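Local structure of alpha-1,2-mannosidase (Bacteroides thetaiotaomicron, 2WW2) at residues 438-449 against 512-522. The protein is a calcium-dependent glycoside hydrolase of family GH92 that removes mannose from alpha-mannosides with inversion of anomeric configuration. Sequence-based numbering, arbitrary orientation.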
ATOM      1  N   TYR A 438      16.396  22.679   8.819  1.00 10.98           N
ATOM      2  CA  TYR A 438      15.176  22.207   9.490  1.00 11.32           C
ATOM      3  C   TYR A 438      15.655  21.531  10.782  1.00 11.69           C
ATOM      4  O   TYR A 438      16.667  20.867  10.771  1.00 11.31           O
ATOM      5  CB  TYR A 438      14.436  21.199   8.592  1.00 11.10           C
ATOM      6  CG  TYR A 438      13.152  20.676   9.206  1.00 11.93           C
ATOM      7  CD1 TYR A 438      11.951  21.365   9.044  1.00 12.68           C
ATOM      8  CD2 TYR A 438      13.146  19.519   9.970  1.00 13.48           C
ATOM      9  CE1 TYR A 438      10.780  20.907   9.619  1.00 13.72           C
ATOM     10  CE2 TYR A 438      11.966  19.049  10.569  1.00 13.42           C
ATOM     11  CZ  TYR A 438      10.800  19.747  10.383  1.00 14.84           C
ATOM     12  OH  TYR A 438       9.641  19.297  10.956  1.00 16.44           O
ATOM     13  N   PRO A 439      14.910  21.667  11.898  1.00 12.39           N
ATOM     14  CA  PRO A 439      13.568  22.214  12.060  1.00 12.35           C
ATOM     15  C   PRO A 439      13.532  23.729  12.261  1.00 12.84           C
ATOM     16  O   PRO A 439      12.468  24.276  12.538  1.00 13.44           O
ATOM     17  CB  PRO A 439      13.061  21.498  13.320  1.00 12.74           C
ATOM     18  CG  PRO A 439      14.335  21.328  14.165  1.00 11.90           C
ATOM     19  CD  PRO A 439      15.489  21.221  13.181  1.00 12.18           C
ATOM     20  N   GLU A 440      14.670  24.405  12.124  1.00 12.85           N
ATOM     21  CA  GLU A 440      14.715  25.862  12.263  1.00 12.73           C
ATOM     22  C   GLU A 440      13.732  26.590  11.348  1.00 12.82           C
ATOM     23  O   GLU A 440      13.154  27.601  11.731  1.00 12.18           O
ATOM     24  CB  GLU A 440      16.122  26.380  11.991  1.00 12.76           C
ATOM     25  CG  GLU A 440      17.140  26.013  13.076  1.00 14.63           C
ATOM     26  CD  GLU A 440      17.777  24.651  12.863  1.00 14.93           C
ATOM     27  OE1 GLU A 440      17.317  23.902  11.973  1.00 14.12           O
ATOM     28  OE2 GLU A 440      18.745  24.328  13.590  1.00 15.02           O
ATOM     29  N   VAL A 441      13.564  26.093  10.124  1.00 12.27           N
ATOM     30  CA  VAL A 441      12.635  26.711   9.176  1.00 12.09           C
ATOM     31  C   VAL A 441      11.735  25.629   8.596  1.00 12.16           C
ATOM     32  O   VAL A 441      12.228  24.616   8.113  1.00 11.88           O
ATOM     33  CB  VAL A 441      13.406  27.415   8.020  1.00 12.09           C
ATOM     34  CG1 VAL A 441      12.435  28.061   7.033  1.00 12.01           C
ATOM     35  CG2 VAL A 441      14.392  28.455   8.565  1.00 12.22           C
ATOM     36  N   PRO A 442      10.407  25.820   8.665  1.00 12.31           N
ATOM     37  CA  PRO A 442       9.484  24.855   8.062  1.00 12.33           C
ATOM     38  C   PRO A 442       9.767  24.642   6.576  1.00 12.05           C
ATOM     39  O   PRO A 442      10.078  25.600   5.866  1.00 11.91           O
ATOM     40  CB  PRO A 442       8.115  25.532   8.210  1.00 12.37           C
ATOM     41  CG  PRO A 442       8.265  26.430   9.399  1.00 13.75           C
ATOM     42  CD  PRO A 442       9.709  26.897   9.383  1.00 12.39           C
ATOM     43  N   GLU A 443       9.666  23.401   6.110  1.00 11.08           N
ATOM     44  CA  GLU A 443       9.776  23.122   4.680  1.00 10.50           C
ATOM     45  C   GLU A 443      11.133  23.513   4.073  1.00  9.86           C
ATOM     46  O   GLU A 443      11.238  23.833   2.896  1.00  9.01           O
ATOM     47  CB  GLU A 443       8.602  23.782   3.939  1.00 11.51           C
ATOM     48  CG  GLU A 443       7.270  23.225   4.429  1.00 14.46           C
ATOM     49  CD  GLU A 443       6.053  24.007   3.950  1.00 20.70           C
ATOM     50  OE1 GLU A 443       6.003  24.453   2.783  1.00 20.18           O
ATOM     51  OE2 GLU A 443       5.115  24.148   4.760  1.00 24.33           O
ATOM     52  N   ALA A 444      12.175  23.414   4.889  1.00  9.21           N
ATOM     53  CA  ALA A 444      13.488  23.945   4.568  1.00  8.94           C
ATOM     54  C   ALA A 444      14.130  23.351   3.313  1.00  8.88           C
ATOM     55  O   ALA A 444      14.816  24.053   2.581  1.00  8.93           O
ATOM     56  CB  ALA A 444      14.436  23.749   5.773  1.00  7.83           C
ATOM     57  N   THR A 445      13.958  22.054   3.094  1.00  8.49           N
ATOM     58  CA  THR A 445      14.646  21.426   1.984  1.00  8.38           C
ATOM     59  C   THR A 445      13.970  21.820   0.669  1.00  8.94           C
ATOM     60  O   THR A 445      14.644  22.172  -0.310  1.00  8.49           O
ATOM     61  CB  THR A 445      14.707  19.900   2.160  1.00  8.42           C
ATOM     62  OG1 THR A 445      15.575  19.596   3.263  1.00  9.26           O
ATOM     63  CG2 THR A 445      15.264  19.253   0.904  1.00  8.63           C
ATOM     64  N   ALA A 446      12.635  21.772   0.653  1.00  7.74           N
ATOM     65  CA  ALA A 446      11.896  22.223  -0.536  1.00  8.24           C
ATOM     66  C   ALA A 446      12.251  23.694  -0.822  1.00  8.72           C
ATOM     67  O   ALA A 446      12.470  24.067  -1.979  1.00  9.09           O
ATOM     68  CB  ALA A 446      10.395  22.032  -0.350  1.00  7.41           C
ATOM     69  N   LYS A 447      12.348  24.523   0.224  1.00  8.24           N
ATOM     70  CA  LYS A 447      12.753  25.914   0.014  1.00  9.00           C
ATOM     71  C   LYS A 447      14.160  26.031  -0.585  1.00  9.15           C
ATOM     72  O   LYS A 447      14.369  26.783  -1.542  1.00  8.89           O
ATOM     73  CB  LYS A 447      12.652  26.732   1.311  1.00  8.41           C
ATOM     74  CG  LYS A 447      11.189  27.015   1.719  1.00  8.86           C
ATOM     75  CD  LYS A 447      11.076  27.537   3.165  1.00  8.68           C
ATOM     76  CE  LYS A 447       9.618  27.967   3.461  1.00 10.06           C
ATOM     77  NZ  LYS A 447       9.362  28.303   4.884  1.00  9.27           N
ATOM     78  N   THR A 448      15.121  25.301  -0.013  1.00  8.91           N
ATOM     79  CA  THR A 448      16.487  25.336  -0.519  1.00  8.99           C
ATOM     80  C   THR A 448      16.496  25.006  -2.015  1.00  9.28           C
ATOM     81  O   THR A 448      17.177  25.667  -2.816  1.00  9.48           O
ATOM     82  CB  THR A 448      17.374  24.303   0.215  1.00  8.93           C
ATOM     83  OG1 THR A 448      17.383  24.582   1.617  1.00  9.20           O
ATOM     84  CG2 THR A 448      18.811  24.358  -0.296  1.00  8.81           C
ATOM     85  N   LEU A 449      15.765  23.964  -2.393  1.00  8.35           N
ATOM     86  CA  LEU A 449      15.730  23.557  -3.796  1.00  8.62           C
ATOM     87  C   LEU A 449      15.094  24.620  -4.708  1.00  8.42           C
ATOM     88  O   LEU A 449      15.589  24.894  -5.810  1.00  8.00           O
ATOM     89  CB  LEU A 449      15.049  22.179  -3.942  1.00  8.94           C
ATOM     90  CG  LEU A 449      15.803  21.032  -3.243  1.00  9.33           C
ATOM     91  CD1 LEU A 449      14.908  19.796  -2.994  1.00  9.13           C
ATOM     92  CD2 LEU A 449      17.079  20.615  -4.001  1.00  8.23           C
ATOM     93  N   GLY A 512       7.469  18.084   7.171  1.00 13.75           N
ATOM     94  CA  GLY A 512       8.745  18.442   7.774  1.00 13.55           C
ATOM     95  C   GLY A 512       9.507  19.403   6.873  1.00 13.01           C
ATOM     96  O   GLY A 512       9.032  20.507   6.583  1.00 13.23           O
ATOM     97  N   PRO A 513      10.689  18.987   6.409  1.00 12.58           N
ATOM     98  CA  PRO A 513      11.512  19.812   5.517  1.00 12.16           C
ATOM     99  C   PRO A 513      10.978  19.840   4.084  1.00 12.45           C
ATOM    100  O   PRO A 513      11.516  20.566   3.241  1.00 11.38           O
ATOM    101  CB  PRO A 513      12.851  19.080   5.519  1.00 11.98           C
ATOM    102  CG  PRO A 513      12.452  17.627   5.690  1.00 12.12           C
ATOM    103  CD  PRO A 513      11.335  17.695   6.719  1.00 12.77           C
ATOM    104  N   PHE A 514       9.939  19.050   3.809  1.00 12.68           N
ATOM    105  CA  PHE A 514       9.367  19.020   2.475  1.00 13.46           C
ATOM    106  C   PHE A 514       8.005  19.680   2.436  1.00 14.76           C
ATOM    107  O   PHE A 514       7.349  19.828   3.466  1.00 15.24           O
ATOM    108  CB  PHE A 514       9.294  17.589   1.928  1.00 13.43           C
ATOM    109  CG  PHE A 514      10.631  16.925   1.811  1.00 13.37           C
ATOM    110  CD1 PHE A 514      11.537  17.317   0.831  1.00 12.60           C
ATOM    111  CD2 PHE A 514      11.006  15.931   2.705  1.00 12.30           C
ATOM    112  CE1 PHE A 514      12.800  16.712   0.745  1.00 12.44           C
ATOM    113  CE2 PHE A 514      12.269  15.321   2.610  1.00 14.38           C
ATOM    114  CZ  PHE A 514      13.151  15.712   1.637  1.00 11.23           C
ATOM    115  N   THR A 515       7.597  20.052   1.224  1.00 15.62           N
ATOM    116  CA  THR A 515       6.359  20.759   0.945  1.00 17.77           C
ATOM    117  C   THR A 515       5.517  19.894   0.021  1.00 18.05           C
ATOM    118  O   THR A 515       5.938  19.594  -1.082  1.00 18.06           O
ATOM    119  CB  THR A 515       6.691  22.078   0.184  1.00 17.35           C
ATOM    120  OG1 THR A 515       7.276  23.022   1.085  1.00 19.69           O
ATOM    121  CG2 THR A 515       5.470  22.693  -0.450  1.00 19.14           C
ATOM    122  N   GLU A 516       4.344  19.467   0.472  1.00 19.40           N
ATOM    123  CA  GLU A 516       3.413  18.775  -0.426  1.00 21.81           C
ATOM    124  C   GLU A 516       4.006  17.526  -1.074  1.00 21.35           C
ATOM    125  O   GLU A 516       3.680  17.192  -2.209  1.00 22.18           O
ATOM    126  CB  GLU A 516       2.978  19.732  -1.531  1.00 22.97           C
ATOM    127  CG  GLU A 516       2.253  20.949  -0.994  1.00 28.11           C
ATOM    128  CD  GLU A 516       0.780  20.715  -0.927  1.00 33.61           C
ATOM    129  OE1 GLU A 516       0.145  20.758  -2.005  1.00 36.22           O
ATOM    130  OE2 GLU A 516       0.271  20.475   0.191  1.00 36.96           O
ATOM    131  N   GLY A 517       4.878  16.829  -0.359  1.00 20.10           N
ATOM    132  CA  GLY A 517       5.626  15.764  -0.995  1.00 18.00           C
ATOM    133  C   GLY A 517       6.653  15.236  -0.029  1.00 16.67           C
ATOM    134  O   GLY A 517       6.693  15.653   1.138  1.00 16.74           O
ATOM    135  N   SER A 518       7.459  14.297  -0.514  1.00 14.76           N
ATOM    136  CA  SER A 518       8.474  13.648   0.284  1.00 12.93           C
ATOM    137  C   SER A 518       9.764  13.727  -0.518  1.00 12.62           C
ATOM    138  O   SER A 518       9.783  14.296  -1.611  1.00 11.34           O
ATOM    139  CB  SER A 518       8.107  12.182   0.503  1.00 13.19           C
ATOM    140  OG  SER A 518       8.154  11.495  -0.739  1.00 13.22           O
ATOM    141  N   SER A 519      10.843  13.169   0.027  1.00 12.34           N
ATOM    142  CA  SER A 519      12.112  13.156  -0.685  1.00 13.03           C
ATOM    143  C   SER A 519      11.976  12.466  -2.047  1.00 13.19           C
ATOM    144  O   SER A 519      12.677  12.797  -3.003  1.00 12.92           O
ATOM    145  CB  SER A 519      13.197  12.456   0.136  1.00 12.64           C
ATOM    146  OG  SER A 519      14.418  12.540  -0.580  1.00 14.50           O
ATOM    147  N   TRP A 520      11.074  11.495  -2.116  1.00 13.63           N
ATOM    148  CA  TRP A 520      10.842  10.734  -3.343  1.00 14.79           C
ATOM    149  C   TRP A 520      10.524  11.681  -4.493  1.00 14.11           C
ATOM    150  O   TRP A 520      10.933  11.439  -5.635  1.00 14.05           O
ATOM    151  CB  TRP A 520       9.673   9.757  -3.124  1.00 15.58           C
ATOM    152  CG  TRP A 520       9.384   8.800  -4.267  1.00 19.08           C
ATOM    153  CD1 TRP A 520       8.372   8.897  -5.198  1.00 20.36           C
ATOM    154  CD2 TRP A 520      10.092   7.592  -4.567  1.00 21.75           C
ATOM    155  NE1 TRP A 520       8.427   7.819  -6.063  1.00 22.41           N
ATOM    156  CE2 TRP A 520       9.473   7.010  -5.699  1.00 23.90           C
ATOM    157  CE3 TRP A 520      11.196   6.951  -3.995  1.00 24.06           C
ATOM    158  CZ2 TRP A 520       9.924   5.809  -6.267  1.00 27.36           C
ATOM    159  CZ3 TRP A 520      11.647   5.759  -4.557  1.00 27.34           C
ATOM    160  CH2 TRP A 520      11.014   5.201  -5.689  1.00 28.59           C
ATOM    161  N   HIS A 521       9.794  12.756  -4.195  1.00 13.37           N
ATOM    162  CA  HIS A 521       9.442  13.753  -5.214  1.00 13.29           C
ATOM    163  C   HIS A 521      10.493  14.847  -5.332  1.00 12.43           C
ATOM    164  O   HIS A 521      10.907  15.186  -6.433  1.00 13.07           O
ATOM    165  CB  HIS A 521       8.086  14.415  -4.915  1.00 12.58           C
ATOM    166  CG  HIS A 521       7.047  13.460  -4.430  1.00 14.84           C
ATOM    167  ND1 HIS A 521       6.374  12.604  -5.274  1.00 17.53           N
ATOM    168  CD2 HIS A 521       6.580  13.211  -3.183  1.00 14.91           C
ATOM    169  CE1 HIS A 521       5.529  11.871  -4.567  1.00 16.09           C
ATOM    170  NE2 HIS A 521       5.630  12.227  -3.297  1.00 18.25           N
ATOM    171  N   TRP A 522      10.888  15.412  -4.195  1.00 11.60           N
ATOM    172  CA  TRP A 522      11.734  16.617  -4.159  1.00 11.11           C
ATOM    173  C   TRP A 522      13.166  16.390  -4.647  1.00 11.19           C
ATOM    174  O   TRP A 522      13.857  17.333  -5.064  1.00 11.12           O
ATOM    175  CB  TRP A 522      11.680  17.268  -2.763  1.00 10.94           C
ATOM    176  CG  TRP A 522      10.428  18.079  -2.617  1.00 10.79           C
ATOM    177  CD1 TRP A 522       9.240  17.677  -2.058  1.00 10.12           C
ATOM    178  CD2 TRP A 522      10.217  19.410  -3.104  1.00 12.13           C
ATOM    179  NE1 TRP A 522       8.308  18.696  -2.149  1.00 11.57           N
ATOM    180  CE2 TRP A 522       8.884  19.763  -2.797  1.00 11.18           C
ATOM    181  CE3 TRP A 522      11.032  20.341  -3.785  1.00  9.95           C
ATOM    182  CZ2 TRP A 522       8.344  21.015  -3.137  1.00 12.28           C
ATOM    183  CZ3 TRP A 522      10.500  21.571  -4.111  1.00 11.69           C
ATOM    184  CH2 TRP A 522       9.166  21.904  -3.786  1.00 10.72           C
TER
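P513 O sits at the N-terminus of helix 444-465, where it accepts a nearly straight bond from A446 N (3.1 Å, N-H...O 167°) and a weak one from T445 N. Just ahead of the helix, E443 N donates to G512 O; E443 is the N-cap residue, placed there by a type II turn from V441 to A444. The contact thus plants the loop ahead of helix 519-522 on the start of a long helix in the GH92 catalytic domain, an (alpha/alpha)6-type helical barrel. Y438 closes one end: a chi1 of -179° swings its ring away from its own backbone N and against the G512-P513 peptide, and P513 CD makes a CH-pi contact 4.0 Å from the ring centroid, almost on the normal. P439 CB backs the other face. Replacing Y438 by alanine would probably leave P513 CD without its aromatic face and open a gap beside the G512-P513 peptide. On the far side of the proline, T445 splits its branches: CG2 touches F514 CE1 at 3.5 Å, while OG1 is hydrogen-bonded to W493 O. E443 runs across T515 at about a right angle, and its OE1 accepts a hydrogen bond from T515 OG1 (2.6 Å) on the anti side, well out of the carboxylate plane. A446 CB packs over the six-membered ring of W522, 3.5 Å from its centroid, and a turn further on L449 CD1 approaches the same indole obliquely. The indole is pinned from its edge as well: W522 NE1 donates to T515 O at 2.7 Å, with that oxygen only 12° out of the ring plane.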